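Local structure of BPH (Thiobacillus denitrificans, 5OVS) at residues T4-D9 against L157-V162; L19-G24 against H174-L179; I39-S44 against E67-D72; T83-L88 against D103-R108. The protein probably hydrolyses peptide bonds in proteins, as one of fourteen subunits of a proteasome-like double-ring complex. All coordinates share one frame; numbering follows the deposited sequence.

Contact 1. Residues T4-D9 against L157-V162; sequences TIVRKD and LDAEAV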
loop_
_atom_site.group_PDB
_atom_site.type_symbol
_atom_site.label_atom_id
_atom_site.label_comp_id
_atom_site.label_asym_id
_atom_site.label_seq_id
_atom_site.Cartn_x
_atom_site.Cartn_y
_atom_site.Cartn_z
ATOM N N THR K 4 -0.998 24.698 32.728
ATOM C CA THR K 4 -1.408 26.068 32.514
ATOM C C THR K 4 -0.403 27.050 33.118
ATOM O O THR K 4 0.363 26.733 34.052
ATOM C CB THR K 4 -2.799 26.348 33.102
ATOM O OG1 THR K 4 -2.778 26.086 34.507
ATOM C CG2 THR K 4 -3.876 25.459 32.432
ATOM N N ILE K 5 -0.412 28.253 32.569
ATOM C CA ILE K 5 0.474 29.277 33.040
ATOM C C ILE K 5 -0.232 30.624 32.919
ATOM O O ILE K 5 -0.914 30.889 31.935
ATOM C CB ILE K 5 1.804 29.229 32.272
ATOM C CG1 ILE K 5 2.887 29.950 33.072
ATOM C CG2 ILE K 5 1.632 29.766 30.859
ATOM C CD1 ILE K 5 4.280 29.603 32.634
ATOM N N VAL K 6 -0.098 31.441 33.957
ATOM C CA VAL K 6 -0.869 32.668 34.083
ATOM C C VAL K 6 -0.037 33.772 34.735
ATOM O O VAL K 6 0.748 33.546 35.672
ATOM C CB VAL K 6 -2.147 32.451 34.901
ATOM C CG1 VAL K 6 -2.943 33.744 34.988
ATOM C CG2 VAL K 6 -2.992 31.334 34.294
ATOM N N ARG K 7 -0.259 34.971 34.218
ATOM C CA ARG K 7 0.406 36.173 34.621
ATOM C C ARG K 7 -0.702 37.184 34.911
ATOM O O ARG K 7 -1.439 37.565 34.010
ATOM C CB ARG K 7 1.247 36.606 33.425
ATOM C CG ARG K 7 2.185 37.763 33.662
ATOM C CD ARG K 7 2.456 38.509 32.366
ATOM N NE ARG K 7 2.955 39.841 32.684
ATOM C CZ ARG K 7 4.205 40.257 32.520
ATOM N NH1 ARG K 7 5.132 39.463 31.998
ATOM N NH2 ARG K 7 4.523 41.496 32.868
ATOM N N LYS K 8 -0.868 37.602 36.158
ATOM C CA LYS K 8 -1.937 38.550 36.467
ATOM C C LYS K 8 -1.682 39.272 37.766
ATOM O O LYS K 8 -1.331 38.645 38.757
ATOM C CB LYS K 8 -3.286 37.835 36.553
ATOM C CG LYS K 8 -4.420 38.737 37.002
ATOM C CD LYS K 8 -5.748 38.007 37.096
ATOM C CE LYS K 8 -6.818 38.932 37.658
ATOM N NZ LYS K 8 -8.186 38.344 37.629
ATOM N N ASP K 9 -1.882 40.591 37.744
ATOM C CA ASP K 9 -1.734 41.458 38.921
ATOM C C ASP K 9 -0.385 41.342 39.653
ATOM O O ASP K 9 -0.353 41.236 40.880
ATOM C CB ASP K 9 -2.881 41.213 39.914
ATOM C CG ASP K 9 -4.237 41.588 39.355
ATOM O OD1 ASP K 9 -4.328 42.506 38.520
ATOM O OD2 ASP K 9 -5.227 40.973 39.782
ATOM N N LEU K 157 -10.439 36.428 41.296
ATOM C CA LEU K 157 -9.492 35.329 41.029
ATOM C C LEU K 157 -8.086 35.839 40.745
ATOM O O LEU K 157 -7.892 36.635 39.836
ATOM C CB LEU K 157 -9.978 34.481 39.845
ATOM C CG LEU K 157 -11.364 33.839 40.012
ATOM C CD1 LEU K 157 -11.859 33.199 38.719
ATOM C CD2 LEU K 157 -11.361 32.819 41.139
ATOM N N ASP K 158 -7.107 35.378 41.513
ATOM C CA ASP K 158 -5.719 35.731 41.240
ATOM C C ASP K 158 -5.164 34.812 40.137
ATOM O O ASP K 158 -5.890 33.974 39.596
ATOM C CB ASP K 158 -4.871 35.702 42.531
ATOM C CG ASP K 158 -4.652 34.298 43.086
ATOM O OD1 ASP K 158 -5.512 33.417 42.865
ATOM O OD2 ASP K 158 -3.612 34.087 43.760
ATOM N N ALA K 159 -3.892 34.973 39.783
ATOM C CA ALA K 159 -3.288 34.153 38.721
ATOM C C ALA K 159 -3.348 32.661 39.035
ATOM O O ALA K 159 -3.604 31.853 38.150
ATOM C CB ALA K 159 -1.848 34.569 38.471
ATOM N N GLU K 160 -3.114 32.293 40.291
ATOM C CA GLU K 160 -3.142 30.884 40.667
ATOM C C GLU K 160 -4.538 30.268 40.508
ATOM O O GLU K 160 -4.688 29.176 39.988
ATOM C CB GLU K 160 -2.626 30.698 42.083
ATOM C CG GLU K 160 -2.534 29.241 42.497
ATOM C CD GLU K 160 -1.705 29.030 43.744
ATOM O OE1 GLU K 160 -1.644 29.940 44.596
ATOM O OE2 GLU K 160 -1.116 27.944 43.871
ATOM N N ALA K 161 -5.560 30.982 40.943
ATOM C CA ALA K 161 -6.928 30.494 40.826
ATOM C C ALA K 161 -7.331 30.334 39.373
ATOM O O ALA K 161 -8.070 29.418 39.026
ATOM C CB ALA K 161 -7.882 31.442 41.541
ATOM N N VAL K 162 -6.840 31.224 38.521
ATOM C CA VAL K 162 -7.132 31.133 37.093
ATOM C C VAL K 162 -6.387 29.961 36.439
ATOM O O VAL K 162 -6.967 29.225 35.612
ATOM C CB VAL K 162 -6.830 32.451 36.366
ATOM C CG1 VAL K 162 -7.050 32.296 34.872
ATOM C CG2 VAL K 162 -7.716 33.559 36.924
HETATM O O HOH W 1 -2.473 37.326 40.743
#
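Two flat groups frame this contact and are met in different ways. The carboxylate of D158 receives the backbone N-H of A161 from above its plane: A161 N lies 3.1 Å from D158 OD1, 46° out of that plane, a capping bond from D158, the N-cap residue of helix 159-173. The peptide carbonyl of L157 is met end-on instead, with K8 NZ 2.8 Å from L157 O at a C=O...N angle of 164°, nearly along the carbonyl axis. The contact joins an outer helical layer to the adjacent beta sheet of the alpha-beta-beta-alpha sandwich of the proteasome family, the first turn of the helix lying on strand 3-8. K8 spans the gap with every side-chain torsion near anti, and its ammonium also bonds to Y152 O, so one charge holds two backbone oxygens. An alanine here would remove that ammonium and would probably loosen the start of the helix from the strand by losing both links. Further back along the strand the packing is apolar: V6 has CG1 anti to the backbone N (chi1 -179°), which places CG1 3.7 Å from A159 CB, while V6 CG2 faces V162 CG1 at 4.2 Å. M148 and A163 extend this patch. A water joins the two backbones, donating to K8 O (2.6 Å) and accepting from A159 N at 2.9 Å.

Contact 2. Residues L19-G24 against H174-L179; sequences LTKWGG and HDESGL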
loop_
_atom_site.group_PDB
_atom_site.type_symbol
_atom_site.label_atom_id
_atom_site.label_comp_id
_atom_site.label_asym_id
_atom_site.label_seq_id
_atom_site.Cartn_x
_atom_site.Cartn_y
_atom_site.Cartn_z
ATOM N N LEU K 19 -2.745 13.263 36.548
ATOM C CA LEU K 19 -3.080 11.940 36.024
ATOM C C LEU K 19 -2.079 11.455 34.973
ATOM O O LEU K 19 -1.751 12.175 34.043
ATOM C CB LEU K 19 -4.495 11.969 35.409
ATOM C CG LEU K 19 -5.049 10.708 34.775
ATOM C CD1 LEU K 19 -5.208 9.665 35.858
ATOM C CD2 LEU K 19 -6.385 10.947 34.072
ATOM N N THR K 20 -1.617 10.215 35.110
ATOM C CA THR K 20 -0.855 9.544 34.046
ATOM C C THR K 20 -1.759 8.543 33.304
ATOM O O THR K 20 -2.682 7.988 33.881
ATOM C CB THR K 20 0.337 8.774 34.618
ATOM O OG1 THR K 20 1.137 9.641 35.430
ATOM C CG2 THR K 20 1.193 8.183 33.509
ATOM N N LYS K 21 -1.477 8.312 32.032
ATOM C CA LYS K 21 -2.196 7.289 31.275
ATOM C C LYS K 21 -1.257 6.211 30.777
ATOM O O LYS K 21 -0.128 6.474 30.379
ATOM C CB LYS K 21 -2.967 7.880 30.089
ATOM C CG LYS K 21 -3.994 8.922 30.482
ATOM C CD LYS K 21 -5.162 8.330 31.251
ATOM C CE LYS K 21 -6.063 7.479 30.359
ATOM N NZ LYS K 21 -6.540 8.221 29.177
ATOM N N TRP K 22 -1.741 4.983 30.853
ATOM C CA TRP K 22 -1.110 3.847 30.228
ATOM C C TRP K 22 -2.241 3.261 29.391
ATOM O O TRP K 22 -3.127 2.580 29.895
ATOM C CB TRP K 22 -0.578 2.890 31.304
ATOM C CG TRP K 22 0.140 1.681 30.779
ATOM C CD1 TRP K 22 1.139 1.658 29.847
ATOM C CD2 TRP K 22 -0.082 0.319 31.168
ATOM N NE1 TRP K 22 1.546 0.367 29.624
ATOM C CE2 TRP K 22 0.812 -0.477 30.420
ATOM C CE3 TRP K 22 -0.956 -0.311 32.076
ATOM C CZ2 TRP K 22 0.864 -1.877 30.555
ATOM C CZ3 TRP K 22 -0.902 -1.695 32.209
ATOM C CH2 TRP K 22 0.001 -2.464 31.450
ATOM N N GLY K 23 -2.228 3.594 28.109
ATOM C CA GLY K 23 -3.336 3.285 27.218
ATOM C C GLY K 23 -4.568 4.009 27.721
ATOM O O GLY K 23 -4.482 5.151 28.172
ATOM N N GLY K 24 -5.707 3.322 27.669
ATOM C CA GLY K 24 -6.936 3.794 28.295
ATOM C C GLY K 24 -6.963 3.613 29.813
ATOM O O GLY K 24 -7.969 3.912 30.461
ATOM N N HIS K 174 -12.090 15.999 29.706
ATOM C CA HIS K 174 -11.157 15.201 28.906
ATOM C C HIS K 174 -10.465 14.036 29.617
ATOM O O HIS K 174 -9.851 14.197 30.683
ATOM C CB HIS K 174 -10.103 16.098 28.280
ATOM C CG HIS K 174 -9.427 15.474 27.108
ATOM N ND1 HIS K 174 -8.163 14.940 27.182
ATOM C CD2 HIS K 174 -9.861 15.252 25.846
ATOM C CE1 HIS K 174 -7.835 14.434 26.006
ATOM N NE2 HIS K 174 -8.852 14.606 25.181
ATOM N N ASP K 175 -10.491 12.871 28.971
ATOM C CA ASP K 175 -10.096 11.629 29.639
ATOM C C ASP K 175 -8.588 11.484 29.924
ATOM O O ASP K 175 -8.180 10.546 30.621
ATOM C CB ASP K 175 -10.643 10.403 28.891
ATOM C CG ASP K 175 -10.057 10.233 27.497
ATOM O OD1 ASP K 175 -8.986 10.803 27.213
ATOM O OD2 ASP K 175 -10.686 9.501 26.674
ATOM N N GLU K 176 -7.772 12.390 29.395
ATOM C CA GLU K 176 -6.338 12.363 29.649
ATOM C C GLU K 176 -5.897 13.304 30.780
ATOM O O GLU K 176 -4.717 13.395 31.072
ATOM C CB GLU K 176 -5.566 12.671 28.352
ATOM C CG GLU K 176 -5.847 11.671 27.238
ATOM C CD GLU K 176 -4.962 11.836 26.013
ATOM O OE1 GLU K 176 -4.397 12.925 25.793
ATOM O OE2 GLU K 176 -4.823 10.862 25.249
ATOM N N SER K 177 -6.836 13.992 31.422
ATOM C CA SER K 177 -6.517 14.910 32.519
ATOM C C SER K 177 -7.323 14.543 33.759
ATOM O O SER K 177 -8.484 14.149 33.638
ATOM C CB SER K 177 -6.843 16.349 32.097
ATOM O OG SER K 177 -5.967 16.817 31.079
ATOM N N GLY K 178 -6.730 14.681 34.949
ATOM C CA GLY K 178 -7.422 14.322 36.195
ATOM C C GLY K 178 -6.975 15.074 37.431
ATOM O O GLY K 178 -5.818 15.481 37.537
ATOM N N LEU K 179 -7.909 15.249 38.368
ATOM C CA LEU K 179 -7.642 15.903 39.654
ATOM C C LEU K 179 -6.889 14.948 40.571
ATOM O O LEU K 179 -7.020 13.744 40.424
ATOM C CB LEU K 179 -8.955 16.324 40.329
ATOM C CG LEU K 179 -9.833 17.350 39.595
ATOM C CD1 LEU K 179 -11.111 17.613 40.384
ATOM C CD2 LEU K 179 -9.094 18.658 39.340
HETATM O O HOH W 2 -2.443 12.229 31.200
HETATM O O HOH W 3 -4.818 8.198 26.966
#
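Van der Waals packing is made by L19 against the loop backbone, its CG standing anti to the backbone N. L19 CB lies 3.5 Å from G178 N, and the branch L19 CD2 reaches along the loop to S177 C at 3.7 Å. G178 fits this close approach: a beta carbon there would point at L19 and come tight against L19 CB.

Direct hydrogen bonding across the contact rests on K21. Its chain curls, with chi2, chi3 and chi4 all near -60°, and so delivers K21 NZ to D175 O at 3.2 Å. The donor stands 57° above the carbonyl plane with a C=O...N angle of 118°, so it misses the lone-pair directions. The receiving carbonyl belongs to a type I beta turn, H174 to S177, which follows helix 159-173, while K21 lies on the short hairpin of strands 20-22 and 25-27. E176 also makes a backbone bond with T1, the chain end that carries the nucleophile in proteasome beta subunits, and D17 accepts from both L19 N and G178 N.

Water adds two bridges. One molecule donates to L19 O and E176 O; another accepts a hydrogen bond from K21 NZ (2.8 Å) and donates to G23 O and E176 OE2, while E176 OE1 is bonded to S139 OG.

Charge pairing crosses a subunit boundary. K21 NZ is 4.1 Å from D175 OD1 of its own chain, beyond a salt bridge, but forms one with D175 of a second subunit, whose K21 pairs with this D175. A methionine here would remove the ammonium and would probably weaken both the turn contact and that reciprocal interface.

Contact 3. Residues I39-S44 against E67-D72; sequences IRVGDS and EPPQLD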
loop_
_atom_site.group_PDB
_atom_site.type_symbol
_atom_site.label_atom_id
_atom_site.label_comp_id
_atom_site.label_asym_id
_atom_site.label_seq_id
_atom_site.Cartn_x
_atom_site.Cartn_y
_atom_site.Cartn_z
ATOM N N ILE K 39 8.488 20.519 37.493
ATOM C CA ILE K 39 9.790 20.460 38.176
ATOM C C ILE K 39 10.387 21.843 38.353
ATOM O O ILE K 39 10.112 22.756 37.582
ATOM C CB ILE K 39 10.823 19.561 37.431
ATOM C CG1 ILE K 39 11.090 20.075 36.010
ATOM C CG2 ILE K 39 10.350 18.120 37.412
ATOM C CD1 ILE K 39 12.080 19.251 35.212
ATOM N N ARG K 40 11.225 21.990 39.369
ATOM C CA ARG K 40 11.921 23.244 39.584
ATOM C C ARG K 40 13.195 23.154 38.808
ATOM O O ARG K 40 13.820 22.115 38.800
ATOM C CB ARG K 40 12.242 23.467 41.057
ATOM C CG ARG K 40 11.069 23.268 42.010
ATOM C CD ARG K 40 11.285 23.953 43.364
ATOM N NE ARG K 40 12.698 24.270 43.593
ATOM C CZ ARG K 40 13.217 25.496 43.714
ATOM N NH1 ARG K 40 12.453 26.589 43.676
ATOM N NH2 ARG K 40 14.526 25.631 43.902
ATOM N N VAL K 41 13.559 24.224 38.122
ATOM C CA VAL K 41 14.879 24.339 37.514
ATOM C C VAL K 41 15.404 25.748 37.808
ATOM O O VAL K 41 14.977 26.725 37.186
ATOM C CB VAL K 41 14.839 24.078 35.998
ATOM C CG1 VAL K 41 16.234 24.173 35.408
ATOM C CG2 VAL K 41 14.239 22.714 35.708
ATOM N N GLY K 42 16.333 25.842 38.761
ATOM C CA GLY K 42 16.750 27.128 39.299
ATOM C C GLY K 42 15.552 27.754 39.997
ATOM O O GLY K 42 14.899 27.112 40.829
ATOM N N ASP K 43 15.237 28.993 39.637
ATOM C CA ASP K 43 14.015 29.612 40.121
ATOM C C ASP K 43 12.913 29.609 39.056
ATOM O O ASP K 43 11.997 30.428 39.110
ATOM C CB ASP K 43 14.286 31.022 40.636
ATOM C CG ASP K 43 14.610 31.998 39.529
ATOM O OD1 ASP K 43 15.012 31.556 38.427
ATOM O OD2 ASP K 43 14.454 33.221 39.770
ATOM N N SER K 44 13.004 28.693 38.094
ATOM C CA SER K 44 11.896 28.429 37.180
ATOM C C SER K 44 11.158 27.155 37.572
ATOM O O SER K 44 11.740 26.245 38.157
ATOM C CB SER K 44 12.393 28.296 35.737
ATOM O OG SER K 44 12.887 29.526 35.245
ATOM N N GLU K 67 25.685 24.145 35.863
ATOM C CA GLU K 67 24.957 25.218 36.490
ATOM C C GLU K 67 23.549 25.249 35.901
ATOM O O GLU K 67 23.370 24.980 34.703
ATOM C CB GLU K 67 25.679 26.511 36.164
ATOM C CG GLU K 67 25.313 27.689 37.030
ATOM C CD GLU K 67 25.931 28.970 36.514
ATOM O OE1 GLU K 67 26.590 28.928 35.450
ATOM O OE2 GLU K 67 25.756 30.018 37.172
ATOM N N PRO K 68 22.537 25.574 36.729
ATOM C CA PRO K 68 21.185 25.633 36.155
ATOM C C PRO K 68 21.102 26.610 34.975
ATOM O O PRO K 68 21.783 27.640 34.981
ATOM C CB PRO K 68 20.323 26.117 37.326
ATOM C CG PRO K 68 21.088 25.717 38.551
ATOM C CD PRO K 68 22.539 25.830 38.184
ATOM N N PRO K 69 20.293 26.278 33.957
ATOM C CA PRO K 69 20.111 27.184 32.830
ATOM C C PRO K 69 19.270 28.415 33.196
ATOM O O PRO K 69 18.307 28.315 33.949
ATOM C CB PRO K 69 19.356 26.322 31.820
ATOM C CG PRO K 69 18.559 25.394 32.663
ATOM C CD PRO K 69 19.443 25.079 33.836
ATOM N N GLN K 70 19.647 29.571 32.674
ATOM C CA GLN K 70 18.833 30.759 32.834
ATOM C C GLN K 70 17.753 30.644 31.788
ATOM O O GLN K 70 18.053 30.576 30.597
ATOM C CB GLN K 70 19.654 32.017 32.604
ATOM C CG GLN K 70 20.672 32.270 33.698
ATOM C CD GLN K 70 21.471 33.550 33.490
ATOM O OE1 GLN K 70 22.321 33.906 34.309
ATOM N NE2 GLN K 70 21.196 34.250 32.398
ATOM N N LEU K 71 16.504 30.593 32.240
ATOM C CA LEU K 71 15.344 30.360 31.365
ATOM C C LEU K 71 14.421 31.571 31.456
ATOM O O LEU K 71 13.243 31.427 31.742
ATOM C CB LEU K 71 14.594 29.098 31.817
ATOM C CG LEU K 71 15.371 27.782 31.828
ATOM C CD1 LEU K 71 14.619 26.682 32.564
ATOM C CD2 LEU K 71 15.711 27.351 30.415
ATOM N N ASP K 72 14.969 32.768 31.243
ATOM C CA ASP K 72 14.222 34.009 31.466
ATOM C C ASP K 72 14.198 34.954 30.272
ATOM O O ASP K 72 13.847 36.126 30.411
ATOM C CB ASP K 72 14.742 34.732 32.711
ATOM C CG ASP K 72 16.254 34.969 32.692
ATOM O OD1 ASP K 72 16.925 34.859 31.642
ATOM O OD2 ASP K 72 16.773 35.277 33.774
#
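V41 CG1 is the central atom of the first shell. With CG1 anti to the backbone N (chi1 -179°), this methyl sits 3.7 Å from P69 CD, at the rim of the proline ring, and V41 CG1 is also 4.1 Å from L71 CD1. The valine and proline side chains cross at about a right angle. Beside them S44 leans on L71: S44 CB is 4.2 Å from L71 CD1, and S44 OG rests 3.9 Å from L71 CB. At the exposed margin G42 CA meets P68 CB at 4.2 Å.

The backbone that presents V41 and S44 is a type II' turn, a two-residue beta hairpin joining strands 38-41 and 44-48. It is closed in both directions, V41 N to S44 O at 2.7 Å and S44 N to V41 O at 2.9 Å. G42 occupies the positive-phi corner (phi 64°), a backbone setting that favours glycine.

In the next shell F62 of helix 54-64 covers both V41 and P69, while I77 and V80 of helix 74-91 and I113 of strand 111-115 pack on L71. N115 makes weak hydrogen bonds to L71 O and to S44 OG. Two acids of like charge, D43 OD1 and D72 OD2, lie 6.2 Å apart; both pair with R117, which probably offsets their repulsion and ties turn to loop, and D72 has R76 as a second partner.

Contact 4. Residues T83-L88 against D103-R108; sequences TLHGAL and DLESSR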
loop_
_atom_site.group_PDB
_atom_site.type_symbol
_atom_site.label_atom_id
_atom_site.label_comp_id
_atom_site.label_asym_id
_atom_site.label_seq_id
_atom_site.Cartn_x
_atom_site.Cartn_y
_atom_site.Cartn_z
ATOM N N THR K 83 19.923 22.723 22.536
ATOM C CA THR K 83 20.949 21.845 23.107
ATOM C C THR K 83 20.305 20.611 23.758
ATOM O O THR K 83 20.744 19.495 23.525
ATOM C CB THR K 83 21.822 22.606 24.139
ATOM O OG1 THR K 83 22.550 23.643 23.471
ATOM C CG2 THR K 83 22.817 21.693 24.841
ATOM N N LEU K 84 19.260 20.810 24.558
ATOM C CA LEU K 84 18.525 19.693 25.158
ATOM C C LEU K 84 18.128 18.661 24.120
ATOM O O LEU K 84 18.293 17.468 24.349
ATOM C CB LEU K 84 17.260 20.177 25.872
ATOM C CG LEU K 84 16.215 19.114 26.253
ATOM C CD1 LEU K 84 16.781 18.139 27.265
ATOM C CD2 LEU K 84 14.979 19.771 26.826
ATOM N N HIS K 85 17.607 19.118 22.981
ATOM C CA HIS K 85 17.108 18.196 21.960
ATOM C C HIS K 85 18.196 17.231 21.475
ATOM O O HIS K 85 17.927 16.044 21.224
ATOM C CB HIS K 85 16.526 18.951 20.767
ATOM C CG HIS K 85 15.948 18.049 19.730
ATOM N ND1 HIS K 85 14.725 17.438 19.882
ATOM C CD2 HIS K 85 16.451 17.607 18.554
ATOM C CE1 HIS K 85 14.491 16.671 18.834
ATOM N NE2 HIS K 85 15.519 16.761 18.009
ATOM N N GLY K 86 19.418 17.747 21.349
ATOM C CA GLY K 86 20.573 16.943 20.973
ATOM C C GLY K 86 20.919 15.915 22.027
ATOM O O GLY K 86 21.387 14.835 21.699
ATOM N N ALA K 87 20.688 16.256 23.291
ATOM C CA ALA K 87 20.855 15.298 24.383
ATOM C C ALA K 87 19.716 14.272 24.438
ATOM O O ALA K 87 19.956 13.117 24.775
ATOM C CB ALA K 87 20.983 16.026 25.711
ATOM N N LEU K 88 18.488 14.681 24.115
ATOM C CA LEU K 88 17.350 13.738 24.067
ATOM C C LEU K 88 17.582 12.613 23.069
ATOM O O LEU K 88 17.247 11.466 23.329
ATOM C CB LEU K 88 16.047 14.448 23.710
ATOM C CG LEU K 88 15.496 15.421 24.751
ATOM C CD1 LEU K 88 14.313 16.195 24.194
ATOM C CD2 LEU K 88 15.100 14.705 26.034
ATOM N N ASP K 103 8.580 20.114 9.503
ATOM C CA ASP K 103 9.654 21.060 9.175
ATOM C C ASP K 103 10.897 20.727 9.964
ATOM O O ASP K 103 11.975 20.570 9.392
ATOM C CB ASP K 103 9.264 22.504 9.516
ATOM C CG ASP K 103 8.563 23.211 8.381
ATOM O OD1 ASP K 103 8.278 22.562 7.350
ATOM O OD2 ASP K 103 8.301 24.429 8.515
ATOM N N LEU K 104 10.733 20.645 11.280
ATOM C CA LEU K 104 11.825 20.365 12.201
ATOM C C LEU K 104 11.565 19.082 12.982
ATOM O O LEU K 104 10.451 18.535 12.963
ATOM C CB LEU K 104 11.982 21.525 13.180
ATOM C CG LEU K 104 12.249 22.901 12.573
ATOM C CD1 LEU K 104 11.837 24.007 13.535
ATOM C CD2 LEU K 104 13.709 23.051 12.185
ATOM N N GLU K 105 12.601 18.598 13.665
ATOM C CA GLU K 105 12.460 17.436 14.534
ATOM C C GLU K 105 11.638 17.840 15.750
ATOM O O GLU K 105 11.823 18.923 16.306
ATOM C CB GLU K 105 13.826 16.880 14.960
ATOM C CG GLU K 105 14.551 16.084 13.878
ATOM C CD GLU K 105 15.926 15.577 14.320
ATOM O OE1 GLU K 105 16.172 15.483 15.536
ATOM O OE2 GLU K 105 16.773 15.261 13.449
ATOM N N SER K 106 10.700 16.983 16.129
ATOM C CA SER K 106 9.932 17.164 17.350
ATOM C C SER K 106 10.782 16.747 18.554
ATOM O O SER K 106 11.537 15.779 18.485
ATOM C CB SER K 106 8.657 16.314 17.287
ATOM O OG SER K 106 7.771 16.624 18.350
ATOM N N SER K 107 10.662 17.482 19.652
ATOM C CA SER K 107 11.152 16.999 20.936
ATOM C C SER K 107 10.065 16.188 21.666
ATOM O O SER K 107 10.306 15.662 22.750
ATOM C CB SER K 107 11.665 18.161 21.789
ATOM O OG SER K 107 12.694 18.869 21.105
ATOM N N ARG K 108 8.880 16.095 21.062
ATOM C CA ARG K 108 7.759 15.293 21.558
ATOM C C ARG K 108 7.128 15.772 22.864
ATOM O O ARG K 108 6.269 15.082 23.420
ATOM C CB ARG K 108 8.152 13.820 21.711
ATOM C CG ARG K 108 8.784 13.211 20.476
ATOM C CD ARG K 108 7.838 13.187 19.297
ATOM N NE ARG K 108 8.314 12.205 18.326
ATOM C CZ ARG K 108 7.784 10.995 18.120
ATOM N NH1 ARG K 108 6.705 10.584 18.789
ATOM N NH2 ARG K 108 8.328 10.188 17.210
#
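The imidazole of H85 projects from helix 74-91 with CG anti to the backbone N, and both its nitrogens bond to the loop 103-108. E105 reaches back to it with its chain extended beyond CG, and the two side chains cross at about a right angle. The bond between them is nearly straight: H85 NE2 donates to E105 OE1 at 2.9 Å with an N-H...O angle of 167°. The acceptor lies only 2° out of the ring plane and uses its anti lone pair, directed away from the other carboxylate oxygen. The carboxylate is turned against the ring, the planes 55° apart. At the neighbouring edge, near the ring plane, S106 O lies 3.1 Å from H85 CE1. H85 ND1 is hydrogen-bonded to S107 OG at 2.8 Å, so both nitrogens are satisfied and the ring's rotation is fixed at both ends. S107 CB also rests 4.1 Å from L88 CD1, one turn further along the helix.

Second partners hold the groups that H85 meets. E105 OE1 forms a salt bridge with K89, and R126 bonds to both S107 OG and E105 O. The E105 carboxylate would favour the N-H on H85 NE2, though these nearby cations probably temper its pull. Y93 of a neighbouring subunit meets H85 edge-to-face. Within the loop S106 OG accepts from R108 N at 3.0 Å, closing an ST turn. A His-carboxylate hydrogen bond thus pins the loop that leads into strand 111-115 on helix 74-91, at a boundary between subunits.

Overall arrangement
The four contacts are spread over both halves of the sandwich without touching. Contacts 1 and 2 cross along the chain and lie at the two ends of helix 159-173, their centres 24 Å apart. Contacts 3 and 4 follow one another in series, nested inside the loops closed by contacts 1 and 2, and belong to the opposite helical layer: the loop 67-72 of contact 3 runs into helix 74-91, which carries contact 4, with centres 19 Å apart. Contacts 1 and 4, on opposite sides of the chain's centre, have centres about 30 Å apart. Contacts 1 and 3 stay within one subunit, whereas contacts 2 and 4 reach neighbouring subunits, which suggests that internal packing and subunit assembly are linked through the same helices.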